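Local coordinates for HI1317 (Haemophilus influenzae, PDB 1JOV), which probably interconverts the alpha and beta anomers of D-glucose 6-phosphate, at residues Leu24-Leu37 and Leu98-Phe112. Sequence-based numbering, arbitrary orientation.
Sequences LHLKHAVGTAKISL and LSHYYISVHKVRLEF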
loop_
_atom_site.group_PDB
_atom_site.type_symbol
_atom_site.label_atom_id
_atom_site.label_comp_id
_atom_site.label_asym_id
_atom_site.label_seq_id
_atom_site.Cartn_x
_atom_site.Cartn_y
_atom_site.Cartn_z
ATOM N N LEU A 24 -13.378 -2.815 -6.874
ATOM C CA LEU A 24 -13.664 -4.202 -6.978
ATOM C C LEU A 24 -13.758 -4.818 -5.622
ATOM O O LEU A 24 -12.876 -4.577 -4.754
ATOM C CB LEU A 24 -12.537 -4.929 -7.717
ATOM C CG LEU A 24 -12.456 -4.715 -9.144
ATOM C CD1 LEU A 24 -11.108 -5.227 -9.706
ATOM C CD2 LEU A 24 -13.590 -5.510 -9.773
ATOM N N HIS A 25 -14.767 -5.680 -5.442
ATOM C CA HIS A 25 -14.891 -6.483 -4.241
ATOM C C HIS A 25 -14.655 -7.977 -4.563
ATOM O O HIS A 25 -15.355 -8.562 -5.379
ATOM C CB HIS A 25 -16.306 -6.402 -3.656
ATOM C CG HIS A 25 -16.720 -5.033 -3.109
ATOM N ND1 HIS A 25 -17.624 -4.884 -2.087
ATOM C CD2 HIS A 25 -16.318 -3.794 -3.472
ATOM C CE1 HIS A 25 -17.786 -3.600 -1.812
ATOM N NE2 HIS A 25 -17.002 -2.916 -2.648
ATOM N N LEU A 26 -13.677 -8.603 -3.917
ATOM C CA LEU A 26 -13.398 -10.012 -4.060
ATOM C C LEU A 26 -13.817 -10.762 -2.764
ATOM O O LEU A 26 -13.463 -10.333 -1.636
ATOM C CB LEU A 26 -11.904 -10.102 -4.145
ATOM C CG LEU A 26 -11.484 -11.556 -4.260
ATOM C CD1 LEU A 26 -11.972 -12.229 -5.542
ATOM C CD2 LEU A 26 -9.928 -11.674 -4.112
ATOM N N LYS A 27 -14.611 -11.834 -2.903
ATOM C CA LYS A 27 -14.949 -12.716 -1.775
ATOM C C LYS A 27 -14.744 -14.150 -2.215
ATOM O O LYS A 27 -15.471 -14.642 -3.093
ATOM C CB LYS A 27 -16.389 -12.533 -1.330
ATOM C CG LYS A 27 -16.550 -11.242 -0.608
ATOM C CD LYS A 27 -17.997 -11.088 -0.043
ATOM C CE LYS A 27 -18.195 -9.725 0.636
ATOM N NZ LYS A 27 -17.568 -8.590 -0.136
ATOM N N HIS A 28 -13.730 -14.774 -1.641
ATOM C CA HIS A 28 -13.268 -16.052 -2.156
ATOM C C HIS A 28 -12.808 -16.899 -1.029
ATOM O O HIS A 28 -12.753 -16.439 0.065
ATOM C CB HIS A 28 -12.083 -15.769 -3.065
ATOM C CG HIS A 28 -11.468 -16.997 -3.703
ATOM N ND1 HIS A 28 -11.846 -17.421 -4.942
ATOM C CD2 HIS A 28 -10.416 -17.760 -3.344
ATOM C CE1 HIS A 28 -11.090 -18.448 -5.313
ATOM N NE2 HIS A 28 -10.207 -18.662 -4.368
ATOM N N ALA A 29 -12.592 -18.169 -1.310
ATOM C CA ALA A 29 -12.071 -19.020 -0.249
ATOM C C ALA A 29 -10.851 -18.415 0.396
ATOM O O ALA A 29 -10.680 -18.487 1.626
ATOM C CB ALA A 29 -11.732 -20.363 -0.806
ATOM N N VAL A 30 -9.980 -17.803 -0.411
ATOM C CA VAL A 30 -8.759 -17.243 0.124
ATOM C C VAL A 30 -8.973 -16.004 1.012
ATOM O O VAL A 30 -8.058 -15.601 1.787
ATOM C CB VAL A 30 -7.804 -16.935 -1.006
ATOM C CG1 VAL A 30 -7.494 -18.215 -1.849
ATOM C CG2 VAL A 30 -8.434 -15.929 -1.881
ATOM N N GLY A 31 -10.180 -15.449 0.996
ATOM C CA GLY A 31 -10.472 -14.315 1.816
ATOM C C GLY A 31 -11.180 -13.205 1.046
ATOM O O GLY A 31 -11.788 -13.453 0.019
ATOM N N THR A 32 -11.068 -11.960 1.517
ATOM C CA THR A 32 -11.773 -10.882 0.832
ATOM C C THR A 32 -10.787 -9.732 0.539
ATOM O O THR A 32 -9.757 -9.621 1.194
ATOM C CB THR A 32 -12.837 -10.305 1.717
ATOM O OG1 THR A 32 -12.239 -9.768 2.922
ATOM C CG2 THR A 32 -13.780 -11.418 2.214
ATOM N N ALA A 33 -11.099 -8.926 -0.434
ATOM C CA ALA A 33 -10.245 -7.800 -0.783
ATOM C C ALA A 33 -11.076 -6.731 -1.461
ATOM O O ALA A 33 -12.142 -7.027 -1.983
ATOM C CB ALA A 33 -9.111 -8.251 -1.691
ATOM N N LYS A 34 -10.623 -5.495 -1.461
ATOM C CA LYS A 34 -11.258 -4.440 -2.173
ATOM C C LYS A 34 -10.150 -3.654 -2.822
ATOM O O LYS A 34 -9.097 -3.339 -2.204
ATOM C CB LYS A 34 -12.044 -3.549 -1.211
ATOM C CG LYS A 34 -13.284 -4.241 -0.567
ATOM C CD LYS A 34 -14.073 -3.198 0.299
ATOM C CE LYS A 34 -15.379 -3.792 0.923
ATOM N NZ LYS A 34 -15.001 -4.673 2.070
ATOM N N ILE A 35 -10.375 -3.351 -4.072
ATOM C CA ILE A 35 -9.348 -2.624 -4.851
ATOM C C ILE A 35 -9.987 -1.430 -5.555
ATOM O O ILE A 35 -10.865 -1.587 -6.418
ATOM C CB ILE A 35 -8.704 -3.494 -5.962
ATOM C CG1 ILE A 35 -8.153 -4.800 -5.323
ATOM C CG2 ILE A 35 -7.562 -2.657 -6.694
ATOM C CD1 ILE A 35 -9.092 -6.071 -5.207
ATOM N N SER A 36 -9.569 -0.227 -5.235
ATOM C CA SER A 36 -10.121 0.914 -5.913
ATOM C C SER A 36 -9.508 0.964 -7.344
ATOM O O SER A 36 -8.273 0.905 -7.542
ATOM C CB SER A 36 -9.654 2.182 -5.189
ATOM O OG SER A 36 -9.678 3.293 -6.059
ATOM N N LEU A 37 -10.314 1.189 -8.361
ATOM C CA LEU A 37 -9.715 1.342 -9.719
ATOM C C LEU A 37 -8.941 2.687 -9.847
ATOM O O LEU A 37 -8.039 2.825 -10.678
ATOM C CB LEU A 37 -10.802 1.232 -10.784
ATOM C CG LEU A 37 -11.526 -0.108 -10.938
ATOM C CD1 LEU A 37 -12.284 -0.145 -12.265
ATOM C CD2 LEU A 37 -10.544 -1.274 -10.845
ATOM N N LEU A 98 -8.924 -2.773 -15.112
ATOM C CA LEU A 98 -8.702 -4.188 -14.740
ATOM C C LEU A 98 -8.486 -4.910 -16.082
ATOM O O LEU A 98 -9.412 -4.991 -16.934
ATOM C CB LEU A 98 -9.944 -4.718 -14.075
ATOM C CG LEU A 98 -9.900 -6.222 -13.763
ATOM C CD1 LEU A 98 -8.944 -6.557 -12.624
ATOM C CD2 LEU A 98 -11.331 -6.685 -13.381
ATOM N N SER A 99 -7.255 -5.347 -16.348
ATOM C CA SER A 99 -6.954 -5.939 -17.643
ATOM C C SER A 99 -6.985 -7.458 -17.613
ATOM O O SER A 99 -7.018 -8.124 -18.640
ATOM C CB SER A 99 -5.566 -5.436 -18.028
ATOM O OG SER A 99 -4.686 -5.618 -16.993
ATOM N N HIS A 100 -6.929 -8.012 -16.438
ATOM C CA HIS A 100 -7.022 -9.453 -16.305
ATOM C C HIS A 100 -7.414 -9.940 -14.951
ATOM O O HIS A 100 -7.040 -9.414 -13.916
ATOM C CB HIS A 100 -5.651 -9.987 -16.670
ATOM C CG HIS A 100 -5.403 -11.393 -16.265
ATOM N ND1 HIS A 100 -5.935 -12.453 -16.959
ATOM C CD2 HIS A 100 -4.619 -11.931 -15.287
ATOM C CE1 HIS A 100 -5.501 -13.585 -16.430
ATOM N NE2 HIS A 100 -4.672 -13.297 -15.435
ATOM N N TYR A 101 -8.268 -10.965 -14.898
ATOM C CA TYR A 101 -8.581 -11.590 -13.597
ATOM C C TYR A 101 -8.591 -13.131 -13.815
ATOM O O TYR A 101 -9.081 -13.599 -14.843
ATOM C CB TYR A 101 -9.887 -11.044 -13.014
ATOM C CG TYR A 101 -11.103 -11.135 -13.904
ATOM C CD1 TYR A 101 -11.413 -10.171 -14.831
ATOM C CD2 TYR A 101 -11.945 -12.249 -13.783
ATOM C CE1 TYR A 101 -12.605 -10.301 -15.620
ATOM C CE2 TYR A 101 -13.077 -12.380 -14.529
ATOM C CZ TYR A 101 -13.424 -11.443 -15.400
ATOM O OH TYR A 101 -14.554 -11.674 -16.145
ATOM N N TYR A 102 -7.895 -13.868 -12.925
ATOM C CA TYR A 102 -7.761 -15.327 -12.935
ATOM C C TYR A 102 -8.239 -15.805 -11.572
ATOM O O TYR A 102 -7.642 -15.503 -10.530
ATOM C CB TYR A 102 -6.326 -15.853 -13.193
ATOM C CG TYR A 102 -6.154 -17.361 -12.991
ATOM C CD1 TYR A 102 -6.514 -18.300 -13.986
ATOM C CD2 TYR A 102 -5.628 -17.869 -11.812
ATOM C CE1 TYR A 102 -6.375 -19.674 -13.793
ATOM C CE2 TYR A 102 -5.465 -19.246 -11.610
ATOM C CZ TYR A 102 -5.838 -20.145 -12.595
ATOM O OH TYR A 102 -5.703 -21.494 -12.388
ATOM N N ILE A 103 -9.242 -16.626 -11.604
ATOM C CA ILE A 103 -9.772 -17.232 -10.396
ATOM C C ILE A 103 -9.726 -18.750 -10.391
ATOM O O ILE A 103 -10.229 -19.402 -11.296
ATOM C CB ILE A 103 -11.198 -16.737 -10.201
ATOM C CG1 ILE A 103 -11.226 -15.222 -10.087
ATOM C CG2 ILE A 103 -11.833 -17.370 -8.968
ATOM C CD1 ILE A 103 -12.607 -14.634 -10.274
ATOM N N SER A 104 -9.100 -19.289 -9.314
ATOM C CA SER A 104 -9.028 -20.724 -9.124
ATOM C C SER A 104 -9.128 -21.099 -7.655
ATOM O O SER A 104 -9.146 -20.236 -6.773
ATOM C CB SER A 104 -7.738 -21.225 -9.686
ATOM O OG SER A 104 -6.653 -20.994 -8.828
ATOM N N VAL A 105 -9.168 -22.414 -7.376
ATOM C CA VAL A 105 -9.398 -22.868 -6.060
ATOM C C VAL A 105 -8.595 -22.210 -4.988
ATOM O O VAL A 105 -9.142 -21.830 -3.976
ATOM C CB VAL A 105 -9.168 -24.434 -6.000
ATOM C CG1 VAL A 105 -8.760 -24.837 -4.604
ATOM C CG2 VAL A 105 -10.398 -25.118 -6.427
ATOM N N HIS A 106 -7.278 -22.129 -5.139
ATOM C CA HIS A 106 -6.548 -21.566 -3.992
ATOM C C HIS A 106 -5.901 -20.229 -4.269
ATOM O O HIS A 106 -4.983 -19.871 -3.560
ATOM C CB HIS A 106 -5.428 -22.503 -3.515
ATOM C CG HIS A 106 -5.929 -23.808 -3.008
ATOM N ND1 HIS A 106 -6.634 -23.922 -1.831
ATOM C CD2 HIS A 106 -5.877 -25.044 -3.544
ATOM C CE1 HIS A 106 -6.970 -25.186 -1.649
ATOM N NE2 HIS A 106 -6.524 -25.885 -2.674
ATOM N N LYS A 107 -6.320 -19.544 -5.312
ATOM C CA LYS A 107 -5.573 -18.338 -5.696
ATOM C C LYS A 107 -6.342 -17.436 -6.641
ATOM O O LYS A 107 -7.102 -17.890 -7.518
ATOM C CB LYS A 107 -4.288 -18.764 -6.376
ATOM C CG LYS A 107 -3.402 -17.620 -6.864
ATOM C CD LYS A 107 -2.421 -18.075 -7.952
ATOM C CE LYS A 107 -1.162 -18.644 -7.330
ATOM N NZ LYS A 107 -0.122 -19.008 -8.369
ATOM N N VAL A 108 -6.084 -16.170 -6.467
ATOM C CA VAL A 108 -6.733 -15.208 -7.328
ATOM C C VAL A 108 -5.724 -14.212 -7.825
ATOM O O VAL A 108 -4.967 -13.647 -7.042
ATOM C CB VAL A 108 -7.860 -14.491 -6.598
ATOM C CG1 VAL A 108 -8.532 -13.458 -7.481
ATOM C CG2 VAL A 108 -8.894 -15.508 -6.118
ATOM N N ARG A 109 -5.742 -14.001 -9.128
ATOM C CA ARG A 109 -4.787 -13.008 -9.692
ATOM C C ARG A 109 -5.533 -11.889 -10.384
ATOM O O ARG A 109 -6.310 -12.169 -11.256
ATOM C CB ARG A 109 -3.850 -13.668 -10.712
ATOM C CG ARG A 109 -2.748 -12.652 -11.221
ATOM C CD ARG A 109 -1.725 -13.326 -12.262
ATOM N NE ARG A 109 -0.715 -12.320 -12.710
ATOM C CZ ARG A 109 0.511 -12.170 -12.213
ATOM N NH1 ARG A 109 0.984 -13.043 -11.304
ATOM N NH2 ARG A 109 1.294 -11.184 -12.699
ATOM N N LEU A 110 -5.298 -10.590 -10.010
ATOM C CA LEU A 110 -5.912 -9.450 -10.720
ATOM C C LEU A 110 -4.755 -8.621 -11.283
ATOM O O LEU A 110 -3.702 -8.492 -10.584
ATOM C CB LEU A 110 -6.574 -8.551 -9.658
ATOM C CG LEU A 110 -7.709 -9.264 -8.864
ATOM C CD1 LEU A 110 -8.321 -8.121 -7.933
ATOM C CD2 LEU A 110 -8.741 -9.944 -9.747
ATOM N N GLU A 111 -4.945 -8.091 -12.485
ATOM C CA GLU A 111 -3.906 -7.219 -13.119
ATOM C C GLU A 111 -4.597 -5.940 -13.486
ATOM O O GLU A 111 -5.717 -5.968 -13.957
ATOM C CB GLU A 111 -3.251 -7.807 -14.401
ATOM C CG GLU A 111 -2.519 -9.096 -13.979
ATOM C CD GLU A 111 -1.759 -9.732 -15.146
ATOM O OE1 GLU A 111 -1.681 -9.104 -16.237
ATOM O OE2 GLU A 111 -1.250 -10.868 -14.973
ATOM N N PHE A 112 -3.930 -4.842 -13.245
ATOM C CA PHE A 112 -4.413 -3.498 -13.539
ATOM C C PHE A 112 -3.428 -2.824 -14.438
ATOM O O PHE A 112 -2.231 -3.062 -14.335
ATOM C CB PHE A 112 -4.554 -2.723 -12.217
ATOM C CG PHE A 112 -5.546 -3.387 -11.306
ATOM C CD1 PHE A 112 -6.884 -3.105 -11.438
ATOM C CD2 PHE A 112 -5.130 -4.317 -10.343
ATOM C CE1 PHE A 112 -7.797 -3.693 -10.609
ATOM C CE2 PHE A 112 -6.065 -4.913 -9.506
ATOM C CZ PHE A 112 -7.391 -4.601 -9.642
#
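With CG anti to the backbone N (chi1 -180°), His28 lays one face of its ring over Val108 CG2 as the two side chains slide past each other; that methyl, anti to Val108's own carbonyl carbon, lies 3.6 Å from the ring centroid and only 4° off the ring normal. This CH-pi contact suits a flat imidazole, which gives the methyl a broad surface while keeping a polar rim for the turn beyond. There His28 NE2 makes a weak, bent hydrogen bond to Val105 O (3.4 Å) that links the ring loosely to the type I turn from Ser104 to Lys107. Val30 CG1 packs against the same turn at His106 O, 3.5 Å away.

Further in, the contact becomes wholly apolar. Leu26 and Val108 meet tip to tip, Leu26 CD2 lying 4.1 Å from Val108 CG1. The methyls Ile35 CD1 and Leu110 CD1 press unusually close, at 3.5 Å. Phe112 fills the far end: Leu24 CD1 and Leu37 CD2 reach its ring edge, and Ile35 CG2 comes 3.5 Å from Phe112 CZ. Branched aliphatic chains fit around this ring without needing polar partners, and Leu24 CD1 also touches Leu98.

No backbone hydrogen bonds join the two hairpins; strands 24-28 and 107-112 run nearly antiparallel, 9.5 Å apart at their axes. The five-stranded N-terminal sheet, through 21-28 and 31-36, thus packs by apolar side chains on the end of the sheet holding 97-104 and 107-115, as layers of the beta-supersandwich of galactose mutarotase-like proteins.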